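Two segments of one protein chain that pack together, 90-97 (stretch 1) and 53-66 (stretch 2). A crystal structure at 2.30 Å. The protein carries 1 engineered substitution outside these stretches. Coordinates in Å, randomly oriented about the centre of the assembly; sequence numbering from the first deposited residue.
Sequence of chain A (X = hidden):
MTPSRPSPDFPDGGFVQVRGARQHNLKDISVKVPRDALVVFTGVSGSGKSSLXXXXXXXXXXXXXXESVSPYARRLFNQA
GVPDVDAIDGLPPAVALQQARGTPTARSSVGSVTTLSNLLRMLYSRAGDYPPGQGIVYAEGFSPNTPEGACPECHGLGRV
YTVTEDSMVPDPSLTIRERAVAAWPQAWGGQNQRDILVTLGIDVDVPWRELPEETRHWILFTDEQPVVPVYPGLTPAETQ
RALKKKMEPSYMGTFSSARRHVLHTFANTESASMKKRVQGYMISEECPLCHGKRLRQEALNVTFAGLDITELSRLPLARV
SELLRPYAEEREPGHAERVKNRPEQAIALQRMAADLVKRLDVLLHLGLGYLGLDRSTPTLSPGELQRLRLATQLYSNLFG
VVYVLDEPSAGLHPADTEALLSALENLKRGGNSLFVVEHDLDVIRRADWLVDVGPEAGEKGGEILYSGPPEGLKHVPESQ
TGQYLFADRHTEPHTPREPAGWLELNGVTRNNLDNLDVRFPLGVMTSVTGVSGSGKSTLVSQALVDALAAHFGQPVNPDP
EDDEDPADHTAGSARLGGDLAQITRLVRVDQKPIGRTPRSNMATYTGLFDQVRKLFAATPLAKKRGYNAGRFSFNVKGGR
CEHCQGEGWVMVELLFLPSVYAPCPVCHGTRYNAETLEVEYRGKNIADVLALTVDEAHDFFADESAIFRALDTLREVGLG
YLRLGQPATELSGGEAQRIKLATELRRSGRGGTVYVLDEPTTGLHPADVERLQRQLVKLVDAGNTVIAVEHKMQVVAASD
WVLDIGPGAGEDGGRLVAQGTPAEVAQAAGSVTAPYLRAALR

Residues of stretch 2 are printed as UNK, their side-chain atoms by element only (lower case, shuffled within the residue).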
ATOM      1  N   GLY A  90      -8.938  16.841 -17.032  1.00 53.92           N
ATOM      2  CA  GLY A  90      -8.883  15.897 -18.152  1.00 53.60           C
ATOM      3  C   GLY A  90      -7.753  14.891 -18.109  1.00 53.69           C
ATOM      4  O   GLY A  90      -7.331  14.397 -19.144  1.00 53.69           O
ATOM      5  N   LEU A  91      -7.287  14.568 -16.904  1.00 53.85           N
ATOM      6  CA  LEU A  91      -6.096  13.744 -16.706  1.00 54.23           C
ATOM      7  C   LEU A  91      -6.453  12.326 -16.250  1.00 54.07           C
ATOM      8  O   LEU A  91      -6.939  12.155 -15.126  1.00 53.55           O
ATOM      9  CB  LEU A  91      -5.206  14.384 -15.629  1.00 54.30           C
ATOM     10  CG  LEU A  91      -3.686  14.495 -15.770  1.00 54.55           C
ATOM     11  CD1 LEU A  91      -3.108  14.350 -14.366  1.00 55.93           C
ATOM     12  CD2 LEU A  91      -3.018  13.504 -16.735  1.00 53.52           C
ATOM     13  N   PRO A  92      -6.186  11.303 -17.105  1.00 54.05           N
ATOM     14  CA  PRO A  92      -6.468   9.911 -16.695  1.00 53.72           C
ATOM     15  C   PRO A  92      -5.454   9.413 -15.640  1.00 53.46           C
ATOM     16  O   PRO A  92      -4.557  10.156 -15.266  1.00 53.44           O
ATOM     17  CB  PRO A  92      -6.380   9.103 -18.010  1.00 53.26           C
ATOM     18  CG  PRO A  92      -5.892  10.045 -19.076  1.00 53.57           C
ATOM     19  CD  PRO A  92      -5.585  11.387 -18.455  1.00 53.95           C
ATOM     20  N   PRO A  93      -5.630   8.185 -15.108  1.00 53.34           N
ATOM     21  CA  PRO A  93      -4.558   7.656 -14.246  1.00 52.83           C
ATOM     22  C   PRO A  93      -3.247   7.468 -15.021  1.00 52.63           C
ATOM     23  O   PRO A  93      -3.271   7.421 -16.248  1.00 51.72           O
ATOM     24  CB  PRO A  93      -5.128   6.316 -13.771  1.00 52.93           C
ATOM     25  CG  PRO A  93      -6.625   6.484 -13.906  1.00 52.94           C
ATOM     26  CD  PRO A  93      -6.776   7.260 -15.182  1.00 52.96           C
ATOM     27  N   ALA A  94      -2.118   7.380 -14.308  1.00 52.72           N
ATOM     28  CA  ALA A  94      -0.806   7.358 -14.945  1.00 53.00           C
ATOM     29  C   ALA A  94       0.120   6.261 -14.426  1.00 53.98           C
ATOM     30  O   ALA A  94       0.142   5.978 -13.232  1.00 54.55           O
ATOM     31  CB  ALA A  94      -0.133   8.726 -14.806  1.00 52.71           C
ATOM     32  N   VAL A  95       0.907   5.686 -15.342  1.00 54.57           N
ATOM     33  CA  VAL A  95       1.978   4.727 -15.046  1.00 54.62           C
ATOM     34  C   VAL A  95       3.324   5.300 -15.526  1.00 54.85           C
ATOM     35  O   VAL A  95       3.444   5.685 -16.676  1.00 54.90           O
ATOM     36  CB  VAL A  95       1.720   3.366 -15.766  1.00 55.07           C
ATOM     37  CG1 VAL A  95       2.715   2.313 -15.310  1.00 53.76           C
ATOM     38  CG2 VAL A  95       0.282   2.882 -15.523  1.00 54.02           C
ATOM     39  N   ALA A  96       4.322   5.388 -14.643  1.00 55.15           N
ATOM     40  CA  ALA A  96       5.675   5.746 -15.065  1.00 56.01           C
ATOM     41  C   ALA A  96       6.452   4.474 -15.395  1.00 56.62           C
ATOM     42  O   ALA A  96       6.532   3.557 -14.564  1.00 56.33           O
ATOM     43  CB  ALA A  96       6.407   6.560 -13.997  1.00 55.90           C
ATOM     44  N   LEU A  97       6.997   4.426 -16.612  1.00 57.31           N
ATOM     45  CA  LEU A  97       7.848   3.305 -17.036  1.00 58.67           C
ATOM     46  C   LEU A  97       9.316   3.406 -16.587  1.00 60.00           C
ATOM     47  O   LEU A  97      10.134   2.553 -16.930  1.00 59.61           O
ATOM     48  CB  LEU A  97       7.717   3.051 -18.543  1.00 58.12           C
ATOM     49  CG  LEU A  97       6.281   2.638 -18.936  1.00 56.64           C
ATOM     50  CD1 LEU A  97       6.173   2.418 -20.419  1.00 56.66           C
ATOM     51  CD2 LEU A  97       5.804   1.398 -18.157  1.00 53.61           C
ATOM     52  N   UNK A  53       6.446  16.894 -16.887  1.00 50.57           N
ATOM     53  CA  UNK A  53       5.910  15.554 -17.179  1.00 50.96           C
ATOM     54  C   UNK A  53       5.837  14.658 -15.952  1.00 51.34           C
ATOM     55  O   UNK A  53       4.855  13.951 -15.769  1.00 52.96           O
ATOM     56  c   UNK A  53       6.690  14.859 -18.330  1.00 50.50           C
ATOM     57  N   UNK A  54       6.868  14.672 -15.114  1.00 51.41           N
ATOM     58  CA  UNK A  54       6.894  13.797 -13.940  1.00 51.03           C
ATOM     59  C   UNK A  54       6.503  14.497 -12.666  1.00 51.22           C
ATOM     60  O   UNK A  54       5.680  13.982 -11.917  1.00 52.09           O
ATOM     61  c   UNK A  54       8.344  10.743 -14.443  1.00 50.88           C
ATOM     62  c   UNK A  54       9.176  10.060 -16.579  1.00 48.96           C
ATOM     63  c   UNK A  54       8.286  13.160 -13.748  1.00 50.87           C
ATOM     64  c   UNK A  54       9.153  12.388 -15.976  1.00 48.91           C
ATOM     65  c   UNK A  54       8.634   9.732 -15.382  1.00 48.25           C
ATOM     66  c   UNK A  54       9.436  11.387 -16.894  1.00 48.66           C
ATOM     67  c   UNK A  54       8.602  12.079 -14.740  1.00 50.89           C
ATOM     68  N   UNK A  55       7.133  15.642 -12.395  1.00 51.21           N
ATOM     69  CA  UNK A  55       6.952  16.372 -11.143  1.00 51.55           C
ATOM     70  C   UNK A  55       5.544  16.902 -10.947  1.00 51.81           C
ATOM     71  O   UNK A  55       5.068  17.056  -9.803  1.00 51.91           O
ATOM     72  N   UNK A  56       4.872  17.155 -12.066  1.00 51.53           N
ATOM     73  CA  UNK A  56       3.547  17.773 -12.069  1.00 51.60           C
ATOM     74  C   UNK A  56       2.476  16.802 -12.581  1.00 51.50           C
ATOM     75  O   UNK A  56       1.564  16.435 -11.835  1.00 51.50           O
ATOM     76  c   UNK A  56       3.565  19.085 -12.891  1.00 51.40           C
ATOM     77  c   UNK A  56       2.197  19.722 -12.948  1.00 50.66           C
ATOM     78  o   UNK A  56       4.467  20.006 -12.275  1.00 51.89           O
ATOM     79  N   UNK A  57       2.606  16.368 -13.834  1.00 51.82           N
ATOM     80  CA  UNK A  57       1.540  15.578 -14.493  1.00 52.02           C
ATOM     81  C   UNK A  57       1.401  14.183 -13.910  1.00 52.89           C
ATOM     82  O   UNK A  57       0.346  13.845 -13.367  1.00 53.21           O
ATOM     83  c   UNK A  57       1.230  16.797 -16.783  1.00 49.78           C
ATOM     84  c   UNK A  57       1.811  16.892 -18.180  1.00 47.76           C
ATOM     85  c   UNK A  57      -0.268  16.794 -16.896  1.00 48.82           C
ATOM     86  c   UNK A  57       1.713  15.553 -16.023  1.00 51.02           C
ATOM     87  N   UNK A  58       2.460  13.382 -13.995  1.00 53.56           N
ATOM     88  CA  UNK A  58       2.449  12.054 -13.391  1.00 54.58           C
ATOM     89  C   UNK A  58       2.088  12.110 -11.907  1.00 54.77           C
ATOM     90  O   UNK A  58       1.179  11.409 -11.452  1.00 55.43           O
ATOM     91  c   UNK A  58       4.014  10.103 -12.781  1.00 56.35           C
ATOM     92  c   UNK A  58       4.417   7.817 -11.204  1.00 56.80           C
ATOM     93  c   UNK A  58       5.116   8.985 -10.903  1.00 56.22           C
ATOM     94  c   UNK A  58       3.796  11.334 -13.630  1.00 55.35           C
ATOM     95  c   UNK A  58       4.911  10.124 -11.705  1.00 57.47           C
ATOM     96  c   UNK A  58       3.338   8.909 -13.054  1.00 55.96           C
ATOM     97  o   UNK A  58       4.608   6.685 -10.436  1.00 58.05           O
ATOM     98  c   UNK A  58       3.535   7.777 -12.272  1.00 55.79           C
ATOM     99  N   UNK A  59       2.767  12.977 -11.163  1.00 54.96           N
ATOM    100  CA  UNK A  59       2.600  13.065  -9.715  1.00 54.84           C
ATOM    101  C   UNK A  59       1.192  13.445  -9.229  1.00 55.00           C
ATOM    102  O   UNK A  59       0.693  12.864  -8.253  1.00 55.20           O
ATOM    103  c   UNK A  59       3.641  13.991  -9.119  1.00 54.59           C
ATOM    104  N   UNK A  60       0.556  14.415  -9.872  1.00 55.09           N
ATOM    105  CA  UNK A  60      -0.836  14.755  -9.527  1.00 56.03           C
ATOM    106  C   UNK A  60      -1.804  13.617  -9.912  1.00 56.11           C
ATOM    107  O   UNK A  60      -2.667  13.240  -9.134  1.00 56.67           O
ATOM    108  o   UNK A  60      -4.050  17.391  -8.118  1.00 58.61           O
ATOM    109  o   UNK A  60      -1.905  17.166  -7.677  1.00 58.98           O
ATOM    110  c   UNK A  60      -2.882  17.094  -8.458  1.00 59.25           C
ATOM    111  c   UNK A  60      -2.658  16.600  -9.884  1.00 57.40           C
ATOM    112  c   UNK A  60      -1.228  16.100 -10.158  1.00 56.18           C
ATOM    113  N   UNK A  61      -1.631  13.046 -11.095  1.00 56.80           N
ATOM    114  CA  UNK A  61      -2.428  11.892 -11.527  1.00 57.29           C
ATOM    115  C   UNK A  61      -2.374  10.685 -10.588  1.00 57.84           C
ATOM    116  O   UNK A  61      -3.379   9.987 -10.433  1.00 58.40           O
ATOM    117  c   UNK A  61      -2.036  11.475 -12.931  1.00 57.15           C
ATOM    118  N   UNK A  62      -1.215  10.425  -9.979  1.00 58.36           N
ATOM    119  CA  UNK A  62      -1.067   9.294  -9.037  1.00 58.82           C
ATOM    120  C   UNK A  62      -1.586   9.566  -7.651  1.00 59.10           C
ATOM    121  O   UNK A  62      -2.214   8.704  -7.050  1.00 60.02           O
ATOM    122  o   UNK A  62       1.449   5.436  -9.861  1.00 63.83           O
ATOM    123  c   UNK A  62       1.494   6.558  -9.323  1.00 62.44           C
ATOM    124  c   UNK A  62       0.717   7.728  -9.927  1.00 60.17           C
ATOM    125  n   UNK A  62       2.206   6.804  -8.209  1.00 60.10           N
ATOM    126  c   UNK A  62       0.379   8.814  -8.930  1.00 58.68           C
ATOM    127  N   UNK A  63      -1.292  10.749  -7.124  1.00 59.24           N
ATOM    128  CA  UNK A  63      -1.880  11.209  -5.871  1.00 59.46           C
ATOM    129  C   UNK A  63      -3.412  11.068  -5.846  1.00 58.99           C
ATOM    130  O   UNK A  63      -3.969  10.601  -4.868  1.00 59.32           O
ATOM    131  c   UNK A  63      -2.150  14.806  -4.597  1.00 64.86           C
ATOM    132  c   UNK A  63      -1.486  12.672  -5.646  1.00 59.61           C
ATOM    133  n   UNK A  63      -4.636  16.029  -5.256  1.00 71.87           N
ATOM    134  n   UNK A  63      -4.994  16.516  -3.031  1.00 72.40           N
ATOM    135  n   UNK A  63      -3.073  15.420  -3.653  1.00 69.00           N
ATOM    136  c   UNK A  63      -4.234  15.983  -3.983  1.00 71.36           C
ATOM    137  c   UNK A  63      -2.034  13.310  -4.383  1.00 61.67           C
ATOM    138  N   UNK A  64      -4.074  11.494  -6.916  1.00 58.84           N
ATOM    139  CA  UNK A  64      -5.539  11.488  -7.008  1.00 59.03           C
ATOM    140  C   UNK A  64      -6.110  10.079  -6.973  1.00 59.16           C
ATOM    141  O   UNK A  64      -7.046   9.796  -6.220  1.00 58.59           O
ATOM    142  n   UNK A  64      -6.346  17.779 -10.528  1.00 60.85           N
ATOM    143  c   UNK A  64      -5.999  12.161  -8.301  1.00 58.50           C
ATOM    144  c   UNK A  64      -6.306  14.235  -9.617  1.00 58.95           C
ATOM    145  c   UNK A  64      -6.442  16.458 -10.641  1.00 60.22           C
ATOM    146  n   UNK A  64      -6.757  15.907 -11.812  1.00 59.38           N
ATOM    147  n   UNK A  64      -6.230  15.686  -9.584  1.00 58.76           N
ATOM    148  c   UNK A  64      -5.794  13.648  -8.325  1.00 59.35           C
ATOM    149  N   UNK A  65      -5.538   9.211  -7.803  1.00 59.75           N
ATOM    150  CA  UNK A  65      -5.969   7.826  -7.881  1.00 60.49           C
ATOM    151  C   UNK A  65      -5.855   7.125  -6.532  1.00 60.52           C
ATOM    152  O   UNK A  65      -6.850   6.577  -6.033  1.00 60.92           O
ATOM    153  c   UNK A  65      -5.720   3.277  -8.978  1.00 63.00           C
ATOM    154  c   UNK A  65      -6.892   3.144  -9.695  1.00 62.41           C
ATOM    155  c   UNK A  65      -7.546   4.257 -10.199  1.00 61.67           C
ATOM    156  o   UNK A  65      -7.387   1.877  -9.900  1.00 63.16           O
ATOM    157  c   UNK A  65      -5.811   5.688  -9.269  1.00 62.49           C
ATOM    158  c   UNK A  65      -5.233   7.064  -9.004  1.00 61.22           C
ATOM    159  c   UNK A  65      -7.008   5.526  -9.980  1.00 63.08           C
ATOM    160  c   UNK A  65      -5.183   4.545  -8.771  1.00 64.05           C
ATOM    161  N   UNK A  66      -4.668   7.172  -5.926  1.00 60.39           N
ATOM    162  CA  UNK A  66      -4.420   6.433  -4.677  1.00 60.08           C
ATOM    163  C   UNK A  66      -5.231   6.924  -3.486  1.00 59.82           C
ATOM    164  O   UNK A  66      -5.513   6.157  -2.580  1.00 59.98           O
ATOM    165  c   UNK A  66      -2.071   4.115  -5.070  1.00 60.14           C
ATOM    166  c   UNK A  66      -2.929   6.394  -4.334  1.00 60.02           C
ATOM    167  c   UNK A  66      -2.008   5.628  -5.288  1.00 60.61           C
ATOM    168  c   UNK A  66      -0.571   6.146  -5.155  1.00 61.79           C
TER

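Position 53 has one side-chain carbon, far from stretch 1. It is Ala53.

Position 54 carries one carbon and then a ring of six carbons, with no oxygen. The ring edge meets the CB of Ala96. This is Phe54, whose CE2 lies 4.1 Å from Ala96 CB.

Position 55 has no side-chain atoms. It is Gly55, out of reach of stretch 1.

Position 56 has one carbon bearing an oxygen and a second carbon. It touches nothing on stretch 1. It is Thr56.

Position 57 has four carbons, forked at the second. Their end comes near the side chain of Leu91. The fork gives Leu57; its CD2 is 4.3 Å from Leu91 CG. Its backbone O is closer, 3.6 Å from Leu91 CD1.

Position 58 has one carbon and a six-carbon ring bearing an oxygen. The ring lies beside the strand and meets Ala94 and Ala96. It is Tyr58. Ala96 CB sits over one ring face, 3.8 Å from the centroid of the Tyr58 ring, a CH-pi contact. Ala94 CB is 3.9 Å from Tyr58 CD1.

Position 59 has a single carbon, pointing away from stretch 1. It is Ala59.

Position 60 has three carbons, the third carrying two oxygens. The end leads away from stretch 1. The carboxylate makes it Glu60.

Position 61 has one carbon, pointing toward stretch 1 and touching Leu91, Pro92 and Ala94. It is Ala61. Its CB lies 3.4 Å from Leu91 CD1 and 3.8 Å from Ala94 CB.

Position 62 has three carbons, the third carrying one oxygen and one nitrogen. This amide is Gln62. Its OE1 is 3.7 Å from Ala94 O, with no hydrogen bond.

Position 63 has three carbons, a nitrogen, and a carbon with two more nitrogens. It is Arg63, out of reach. Its NH1 forms a salt bridge to Glu60 OE2 at 3.2 Å.

Position 64 has the same atoms, but points toward stretch 1 and approaches Leu91. It is Arg64. Its NE forms a salt bridge to Glu60 OE2 at 3.1 Å.

Position 65 has one carbon and a six-carbon ring bearing an oxygen, near Pro93. It is Tyr65; its CD1 is 4.1 Å from Pro93 CG.

Position 66 has four carbons, forked at the second, out of reach. It is Leu66.

The contact is mainly apolar, and no hydrogen bond crosses it. Leu91, Ala94 and Ala96 point toward the helix. The small Ala61 lets the backbones come close, with Pro93 CA 5.5 Å from Ala61 CA.

Stretch 2 53-66: AFGTLYAEAQRRYL
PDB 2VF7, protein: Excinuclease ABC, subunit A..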